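Long-range contacts in glycosyltransferase (Streptomyces viridochromogenes, PDB 2IV3), which probably transfers a sugar from a nucleotide-activated donor to an acceptor, as a UDP-binding glycosyltransferase of the GT-B class: residues Val9-Arg14 with Gly31-Val36; Pro144-Pro149 with Val322-Arg327; Gly188-Leu193 with Thr213-Gly218. All coordinates share one frame; numbering follows the deposited sequence.

Interaction 1: residues Val9-Arg14 with Gly31-Val36. With UDP (uridine-5'-diphosphate), chain E.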
# COMPACT_ATOMS: atom_id res chain seq x y z
N VAL A 9 8.96 11.00 14.89
CA VAL A 9 9.43 10.29 13.72
C VAL A 9 8.46 10.44 12.54
O VAL A 9 7.37 9.87 12.52
CB VAL A 9 9.75 8.86 14.03
CG1 VAL A 9 10.35 8.17 12.82
CG2 VAL A 9 10.77 8.78 15.21
N ASN A 10 8.88 11.25 11.57
CA ASN A 10 8.13 11.42 10.36
C ASN A 10 8.28 10.11 9.63
O ASN A 10 9.05 9.25 10.08
CB ASN A 10 8.79 12.54 9.54
CG ASN A 10 8.12 12.78 8.22
OD1 ASN A 10 6.90 12.84 8.14
ND2 ASN A 10 8.91 12.93 7.17
N ILE A 11 7.54 9.95 8.53
CA ILE A 11 7.72 8.88 7.60
C ILE A 11 8.88 9.24 6.69
O ILE A 11 8.77 10.17 5.86
CB ILE A 11 6.41 8.59 6.79
CG1 ILE A 11 6.58 7.32 5.93
CG2 ILE A 11 5.93 9.79 5.99
CD1 ILE A 11 5.34 6.85 5.24
N PRO A 12 10.02 8.50 6.82
CA PRO A 12 11.17 8.80 5.99
C PRO A 12 11.01 8.40 4.50
O PRO A 12 10.99 7.22 4.16
CB PRO A 12 12.32 8.03 6.67
CG PRO A 12 11.72 7.21 7.72
CD PRO A 12 10.26 7.36 7.73
N LEU A 13 10.98 9.41 3.65
CA LEU A 13 10.71 9.23 2.22
C LEU A 13 11.53 10.21 1.42
O LEU A 13 11.63 11.39 1.76
CB LEU A 13 9.21 9.44 1.89
CG LEU A 13 8.11 8.59 2.56
CD1 LEU A 13 6.76 9.21 2.24
CD2 LEU A 13 8.14 7.13 2.14
N ARG A 14 12.12 9.72 0.34
CA ARG A 14 12.88 10.60 -0.53
C ARG A 14 11.92 11.28 -1.47
O ARG A 14 10.83 10.75 -1.79
CB ARG A 14 13.92 9.82 -1.32
CG ARG A 14 14.80 8.94 -0.47
CD ARG A 14 16.17 9.57 -0.30
NE ARG A 14 17.13 8.63 0.26
CZ ARG A 14 18.35 8.96 0.69
NH1 ARG A 14 18.78 10.21 0.65
NH2 ARG A 14 19.14 8.02 1.18
N GLY A 31 0.51 13.84 3.74
CA GLY A 31 -0.34 14.20 4.89
C GLY A 31 0.14 13.75 6.25
O GLY A 31 -0.26 14.32 7.29
N ILE A 32 0.96 12.70 6.28
CA ILE A 32 1.68 12.37 7.48
C ILE A 32 2.62 13.51 7.83
O ILE A 32 2.80 13.83 9.00
CB ILE A 32 2.49 11.10 7.33
CG1 ILE A 32 1.55 9.90 7.06
CG2 ILE A 32 3.33 10.91 8.59
CD1 ILE A 32 2.24 8.70 6.38
N GLN A 33 3.22 14.10 6.82
CA GLN A 33 4.21 15.13 7.01
C GLN A 33 3.57 16.42 7.55
O GLN A 33 4.19 17.15 8.30
CB GLN A 33 4.97 15.36 5.68
CG GLN A 33 5.88 14.20 5.19
CD GLN A 33 5.21 13.26 4.15
OE1 GLN A 33 3.99 13.24 3.98
NE2 GLN A 33 6.03 12.47 3.46
N TRP A 34 2.33 16.70 7.14
CA TRP A 34 1.48 17.76 7.71
C TRP A 34 0.98 17.44 9.14
O TRP A 34 1.10 18.25 10.07
CB TRP A 34 0.32 18.10 6.75
CG TRP A 34 0.67 19.16 5.73
CD1 TRP A 34 0.72 19.01 4.37
CD2 TRP A 34 1.05 20.52 6.00
NE1 TRP A 34 1.13 20.19 3.78
CE2 TRP A 34 1.29 21.14 4.75
CE3 TRP A 34 1.18 21.28 7.17
CZ2 TRP A 34 1.69 22.48 4.65
CZ3 TRP A 34 1.55 22.61 7.08
CH2 TRP A 34 1.80 23.20 5.82
N VAL A 35 0.43 16.26 9.33
CA VAL A 35 0.04 15.88 10.71
C VAL A 35 1.17 16.25 11.66
O VAL A 35 0.94 16.95 12.65
CB VAL A 35 -0.29 14.38 10.85
CG1 VAL A 35 -0.44 13.99 12.37
CG2 VAL A 35 -1.56 14.09 10.09
N VAL A 36 2.38 15.81 11.31
CA VAL A 36 3.59 15.99 12.13
C VAL A 36 3.93 17.49 12.34
O VAL A 36 4.10 17.93 13.48
CB VAL A 36 4.79 15.22 11.50
CG1 VAL A 36 5.99 15.35 12.36
CG2 VAL A 36 4.46 13.72 11.33
N1 UDP E . -1.66 17.56 -1.04
C2 UDP E . -0.84 18.63 -1.47
N3 UDP E . -0.82 18.93 -2.79
C4 UDP E . -1.55 18.25 -3.67
C5 UDP E . -2.35 17.20 -3.28
C6 UDP E . -2.38 16.87 -1.92
O2 UDP E . -0.16 19.27 -0.64
O4 UDP E . -1.53 18.55 -4.85
C1' UDP E . -1.68 17.20 0.40
C2' UDP E . -2.97 17.51 1.16
O2' UDP E . -3.11 18.84 1.65
C3' UDP E . -2.85 16.60 2.36
C4' UDP E . -2.22 15.36 1.73
O4' UDP E . -1.62 15.78 0.48
O3' UDP E . -2.00 17.21 3.34
C5' UDP E . -3.33 14.39 1.39
O5' UDP E . -3.42 13.50 2.48
PA UDP E . -4.79 12.72 2.82
O1A UDP E . -4.71 12.04 4.22
O2A UDP E . -6.06 13.57 2.70
O3A UDP E . -4.86 11.57 1.70
PB UDP E . -3.78 10.36 1.66
O1B UDP E . -4.36 9.09 2.31
O2B UDP E . -2.42 10.85 2.47
O3B UDP E . -3.37 10.13 0.20
O HOH W 1 8.66 12.13 4.33

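Interaction 2: residues Pro144-Pro149 with Val322-Arg327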
# COMPACT_ATOMS: atom_id res chain seq x y z
N PRO A 144 -7.79 12.61 16.49
CA PRO A 144 -7.85 12.94 15.07
C PRO A 144 -6.70 13.84 14.59
O PRO A 144 -5.94 14.36 15.38
CB PRO A 144 -9.19 13.68 14.95
CG PRO A 144 -9.41 14.26 16.30
CD PRO A 144 -8.88 13.25 17.24
N ILE A 145 -6.62 14.07 13.31
CA ILE A 145 -5.62 14.99 12.77
C ILE A 145 -5.66 16.44 13.36
O ILE A 145 -6.70 17.09 13.39
CB ILE A 145 -5.67 14.89 11.28
CG1 ILE A 145 -5.16 13.49 10.94
CG2 ILE A 145 -4.86 16.05 10.57
CD1 ILE A 145 -5.34 13.05 9.50
N PRO A 146 -4.52 16.92 13.90
CA PRO A 146 -4.46 18.32 14.33
C PRO A 146 -4.29 19.29 13.16
O PRO A 146 -3.74 18.92 12.13
CB PRO A 146 -3.22 18.36 15.21
CG PRO A 146 -2.36 17.30 14.72
CD PRO A 146 -3.24 16.22 14.15
N VAL A 147 -4.78 20.52 13.34
CA VAL A 147 -4.62 21.59 12.37
C VAL A 147 -4.20 22.90 13.04
O VAL A 147 -4.79 23.39 14.00
CB VAL A 147 -5.84 21.72 11.43
CG1 VAL A 147 -7.04 22.29 12.13
CG2 VAL A 147 -5.46 22.52 10.16
N ASP A 148 -3.11 23.45 12.55
CA ASP A 148 -2.65 24.71 13.06
C ASP A 148 -3.16 25.75 12.09
O ASP A 148 -2.74 25.78 10.93
CB ASP A 148 -1.13 24.73 13.15
CG ASP A 148 -0.62 25.94 13.84
OD1 ASP A 148 -1.39 26.85 14.18
OD2 ASP A 148 0.57 26.00 14.06
N PRO A 149 -4.08 26.61 12.58
CA PRO A 149 -4.72 27.62 11.77
C PRO A 149 -3.70 28.60 11.18
O PRO A 149 -3.90 29.12 10.10
CB PRO A 149 -5.64 28.34 12.77
CG PRO A 149 -5.80 27.40 13.92
CD PRO A 149 -4.57 26.60 13.97
N VAL A 322 -3.28 22.91 19.24
CA VAL A 322 -2.96 22.98 20.66
C VAL A 322 -3.77 21.97 21.42
O VAL A 322 -3.25 21.25 22.24
CB VAL A 322 -3.28 24.37 21.28
CG1 VAL A 322 -3.56 24.22 22.82
CG2 VAL A 322 -2.15 25.32 21.07
N THR A 323 -5.06 21.93 21.14
CA THR A 323 -5.97 21.04 21.87
C THR A 323 -5.62 19.58 21.57
O THR A 323 -5.66 18.72 22.43
CB THR A 323 -7.45 21.32 21.52
OG1 THR A 323 -8.24 20.20 21.93
CG2 THR A 323 -7.64 21.46 20.01
N ILE A 324 -5.25 19.31 20.33
CA ILE A 324 -4.84 17.97 19.95
C ILE A 324 -3.44 17.57 20.47
O ILE A 324 -3.23 16.42 20.85
CB ILE A 324 -4.98 17.81 18.46
CG1 ILE A 324 -6.50 17.71 18.12
CG2 ILE A 324 -4.02 16.68 17.93
CD1 ILE A 324 -7.02 16.37 17.74
N ALA A 325 -2.49 18.51 20.50
CA ALA A 325 -1.16 18.20 21.02
C ALA A 325 -1.22 17.87 22.52
O ALA A 325 -0.35 17.17 23.06
CB ALA A 325 -0.20 19.34 20.77
N GLU A 326 -2.27 18.37 23.17
CA GLU A 326 -2.36 18.32 24.60
C GLU A 326 -2.90 16.98 25.00
O GLU A 326 -2.50 16.42 26.01
CB GLU A 326 -3.15 19.54 25.17
CG GLU A 326 -4.66 19.41 25.34
CD GLU A 326 -5.33 20.70 25.92
OE1 GLU A 326 -6.41 21.15 25.42
OE2 GLU A 326 -4.79 21.26 26.88
N ARG A 327 -3.78 16.44 24.17
CA ARG A 327 -4.32 15.09 24.40
C ARG A 327 -3.21 14.05 24.19
O ARG A 327 -3.23 12.99 24.82
CB ARG A 327 -5.50 14.83 23.47
CG ARG A 327 -6.65 15.73 23.76
CD ARG A 327 -7.72 15.59 22.74
NE ARG A 327 -8.21 14.22 22.58
CZ ARG A 327 -9.21 13.91 21.75
NH1 ARG A 327 -9.81 14.88 21.02
NH2 ARG A 327 -9.60 12.64 21.63

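Interaction 3: residues Gly188-Leu193 with Thr213-Gly218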
# COMPACT_ATOMS: atom_id res chain seq x y z
N GLY A 188 -22.91 21.08 -11.66
CA GLY A 188 -22.74 21.97 -12.82
C GLY A 188 -21.54 22.89 -12.67
O GLY A 188 -21.39 23.86 -13.41
N ARG A 189 -20.69 22.54 -11.72
CA ARG A 189 -19.49 23.28 -11.34
C ARG A 189 -18.22 22.71 -12.01
O ARG A 189 -18.29 21.71 -12.74
CB ARG A 189 -19.31 23.17 -9.82
CG ARG A 189 -20.45 23.73 -9.03
CD ARG A 189 -20.01 24.99 -8.33
NE ARG A 189 -21.15 25.79 -7.88
CZ ARG A 189 -21.07 27.01 -7.36
NH1 ARG A 189 -19.89 27.60 -7.21
NH2 ARG A 189 -22.16 27.64 -6.99
N ARG A 190 -17.07 23.34 -11.74
CA ARG A 190 -15.79 22.83 -12.19
C ARG A 190 -15.14 22.05 -11.07
O ARG A 190 -15.34 22.38 -9.90
CB ARG A 190 -14.88 23.97 -12.65
CG ARG A 190 -15.32 24.60 -14.00
CD ARG A 190 -15.26 23.59 -15.18
NE ARG A 190 -16.25 23.88 -16.24
CZ ARG A 190 -17.49 23.39 -16.28
NH1 ARG A 190 -17.94 22.55 -15.35
NH2 ARG A 190 -18.29 23.72 -17.28
N LEU A 191 -14.38 21.01 -11.42
CA LEU A 191 -13.57 20.32 -10.40
C LEU A 191 -12.11 20.63 -10.60
O LEU A 191 -11.47 20.08 -11.51
CB LEU A 191 -13.80 18.80 -10.39
CG LEU A 191 -13.02 18.17 -9.22
CD1 LEU A 191 -13.48 18.67 -7.80
CD2 LEU A 191 -12.98 16.63 -9.26
N VAL A 192 -11.58 21.52 -9.77
CA VAL A 192 -10.15 21.72 -9.74
C VAL A 192 -9.54 20.47 -9.13
O VAL A 192 -9.81 20.14 -7.98
CB VAL A 192 -9.72 23.00 -9.00
CG1 VAL A 192 -8.21 22.99 -8.77
CG2 VAL A 192 -10.09 24.19 -9.81
N LEU A 193 -8.75 19.78 -9.93
CA LEU A 193 -8.25 18.44 -9.64
C LEU A 193 -6.80 18.58 -9.26
O LEU A 193 -5.91 18.44 -10.08
CB LEU A 193 -8.39 17.59 -10.91
CG LEU A 193 -8.47 16.05 -10.84
CD1 LEU A 193 -8.16 15.48 -12.21
CD2 LEU A 193 -7.54 15.45 -9.81
N THR A 213 -15.71 19.08 -17.05
CA THR A 213 -15.88 19.36 -15.63
C THR A 213 -14.54 19.56 -14.92
O THR A 213 -14.42 20.41 -14.02
CB THR A 213 -16.74 18.26 -14.93
OG1 THR A 213 -18.11 18.36 -15.33
CG2 THR A 213 -16.68 18.36 -13.41
N VAL A 214 -13.53 18.78 -15.29
CA VAL A 214 -12.34 18.78 -14.46
C VAL A 214 -11.26 19.64 -15.06
O VAL A 214 -11.10 19.69 -16.29
CB VAL A 214 -11.86 17.35 -14.09
CG1 VAL A 214 -13.04 16.39 -13.98
CG2 VAL A 214 -10.83 16.84 -15.10
N GLU A 215 -10.56 20.37 -14.19
CA GLU A 215 -9.34 21.07 -14.55
C GLU A 215 -8.23 20.42 -13.75
O GLU A 215 -8.15 20.61 -12.53
CB GLU A 215 -9.44 22.57 -14.24
CG GLU A 215 -10.49 23.23 -15.12
CD GLU A 215 -11.02 24.56 -14.59
OE1 GLU A 215 -10.21 25.36 -14.05
OE2 GLU A 215 -12.25 24.81 -14.74
N PRO A 216 -7.41 19.60 -14.43
CA PRO A 216 -6.28 18.97 -13.75
C PRO A 216 -5.11 19.95 -13.66
O PRO A 216 -4.71 20.55 -14.67
CB PRO A 216 -5.96 17.74 -14.62
CG PRO A 216 -6.75 17.92 -15.93
CD PRO A 216 -7.47 19.25 -15.86
N ILE A 217 -4.58 20.15 -12.46
CA ILE A 217 -3.47 21.07 -12.29
C ILE A 217 -2.15 20.37 -11.86
O ILE A 217 -1.06 20.95 -11.93
CB ILE A 217 -3.88 22.28 -11.42
CG1 ILE A 217 -4.23 21.87 -9.98
CG2 ILE A 217 -5.10 22.97 -11.98
CD1 ILE A 217 -4.53 23.07 -9.14
N GLY A 218 -2.27 19.11 -11.45
CA GLY A 218 -1.13 18.34 -10.96
C GLY A 218 -0.87 18.68 -9.51
O GLY A 218 -1.67 19.37 -8.88

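Interaction 1: residues Val9-Arg14 with Gly31-Val36
Beside the UDP site, Asn10 and Ile11, in the loop that follows strand 5-9, meet Ile32 and Gln33 in the first turn of helix 32-45, an arrangement at home in the Rossmann-like N-terminal half of a GT-B enzyme. Asn10 brings its amide up against the aliphatic part of Gln33, with OD1 3.4 Å from Gln33 CG and the two amide planes 54° apart. A bend at chi2 (96°) turns the Gln33 amide back towards the loop, where its NE2 lies 3.6 Å from Leu13 CD1 and also touches Ile11 CG2. Next to this, Ile11 and Ile32 cross at about a right angle and meet at their ends, CD1 of one 3.8 Å from CD1 of the other. One water ties the amides together: it accepts from Asn10 ND2 at 3.0 Å and from Gln33 NE2 at 2.8 Å. Asn10 ND2 has a second acceptor in Gly54 O. The helix start faces the nucleotide: Gly31 N is 3.7 Å from UDP C4', and Trp34 CD1 is 3.4 Å from UDP O3', which approaches the indole obliquely. From the second subunit, Thr243 packs on Ile11 and Leu13. The segments are thus joined by van der Waals packing, of methyls and of amides against aliphatic carbons, and by a shared water; the bonds of ND2 to the water and to Gly54 O probably set the rotation of the Asn10 amide, while its OD1 is buried with no polar partner in the model.

Interaction 2: residues Pro144-Pro149 with Val322-Arg327
Ile324, on helix 321-336, carries nearly all of this contact, pressing both of its branches against the prolines of the loop 144-149. The apolar packing comes first. Ile324 CG2 lies 3.3 Å from Pro146 CB, tighter than usual van der Waals contact, with the two side chains crossing at about a right angle. CG2 points there because it stands opposite the backbone N, whereas CG1 lies beside that nitrogen and leads the longer branch to Pro144. Here Ile324 CD1 sits 3.5 Å from Pro144 CG, again close, with chi2 at -106°, away from a staggered value. A methyl-to-carbonyl contact is added where the same CD1 lies 3.3 Å from Pro144 O. At the border the guanidinium of Arg327 comes obliquely near the Pro144 ring, NH1 4.2 Å from CD, a loose approach. The pairing thus rests on van der Waals packing between rigid rings and a branched side chain. Around it, Ile145 turns from Ile324 to rest on Val35 of helix 32-45 and on Thr256 of helix 256-263, Val147 makes backbone hydrogen bonds with Trp319 and His321, and Ala325 packs on Leu39 and Leu43, so helix 321-336 lies against helix 32-45 as well as the loop.

Interaction 3: residues Gly188-Leu193 with Thr213-Gly218
The guanidinium of Arg190 and the carboxylate of Glu215 are turned 78° against each other, with Glu215 OE2 at the guanidinium edge, near its plane, but 4.4 Å from Arg190 NE, beyond a salt bridge. What OE2 touches is the arginine's aliphatic chain, lying 3.2 Å from CG; Thr213 CA approaches the guanidinium obliquely, and NH1 makes a weak bond back to Arg189 O (N-H...O angle 117°). Val192 and Glu215 share one face of the sheet; Leu191, Leu193, Val214 and Pro216 share the other, where Leu193 CD1 lies 4.0 Å from Pro216 CB. Further on, Ile217 CG1 sits between its backbone N and carbonyl carbon (chi1 64°), and CD1 reaches Val192 CG1 at 3.7 Å. The backbones run parallel, joined by four nearly straight bonds: Leu191 N to Thr213 O, Glu215 N to Leu191 O, Leu193 N to Glu215 O, and the longer Ile217 N to Leu193 O, at 3.2 Å. Strand 165-168 pairs with the other side of 191-194, while Ala181 and Ala184 of helix 177-187 pack on Val214 and Leu191. Linked through helix 200-209, the strands form a beta-alpha-beta crossover at the margin of the parallel sheet in the Rossmann-like C-terminal half of the GT-B fold.

Interactions 1 and 2 adjoin: their centres are 16 Å apart, and Val35 CG2 packs against Ile145 CG1 at 3.7 Å, so the same first turns of helix 32-45 meet both the loop 9-14 and the loop 144-149. Interaction 3 lies away from both, its centre 28 Å from that of interaction 1 and 31 Å from that of interaction 2, and is nested in the chain between the two segments of interaction 2. UDP is the common landmark: it lies beside the start of helix 32-45, about 5 Å from the side chain of Ile145 and about 6 Å from Gly218, and strand 214-218 leads to Val220, whose O hydrogen-bonds to it, consistent with the interdomain nucleotide cleft of GT-B enzymes.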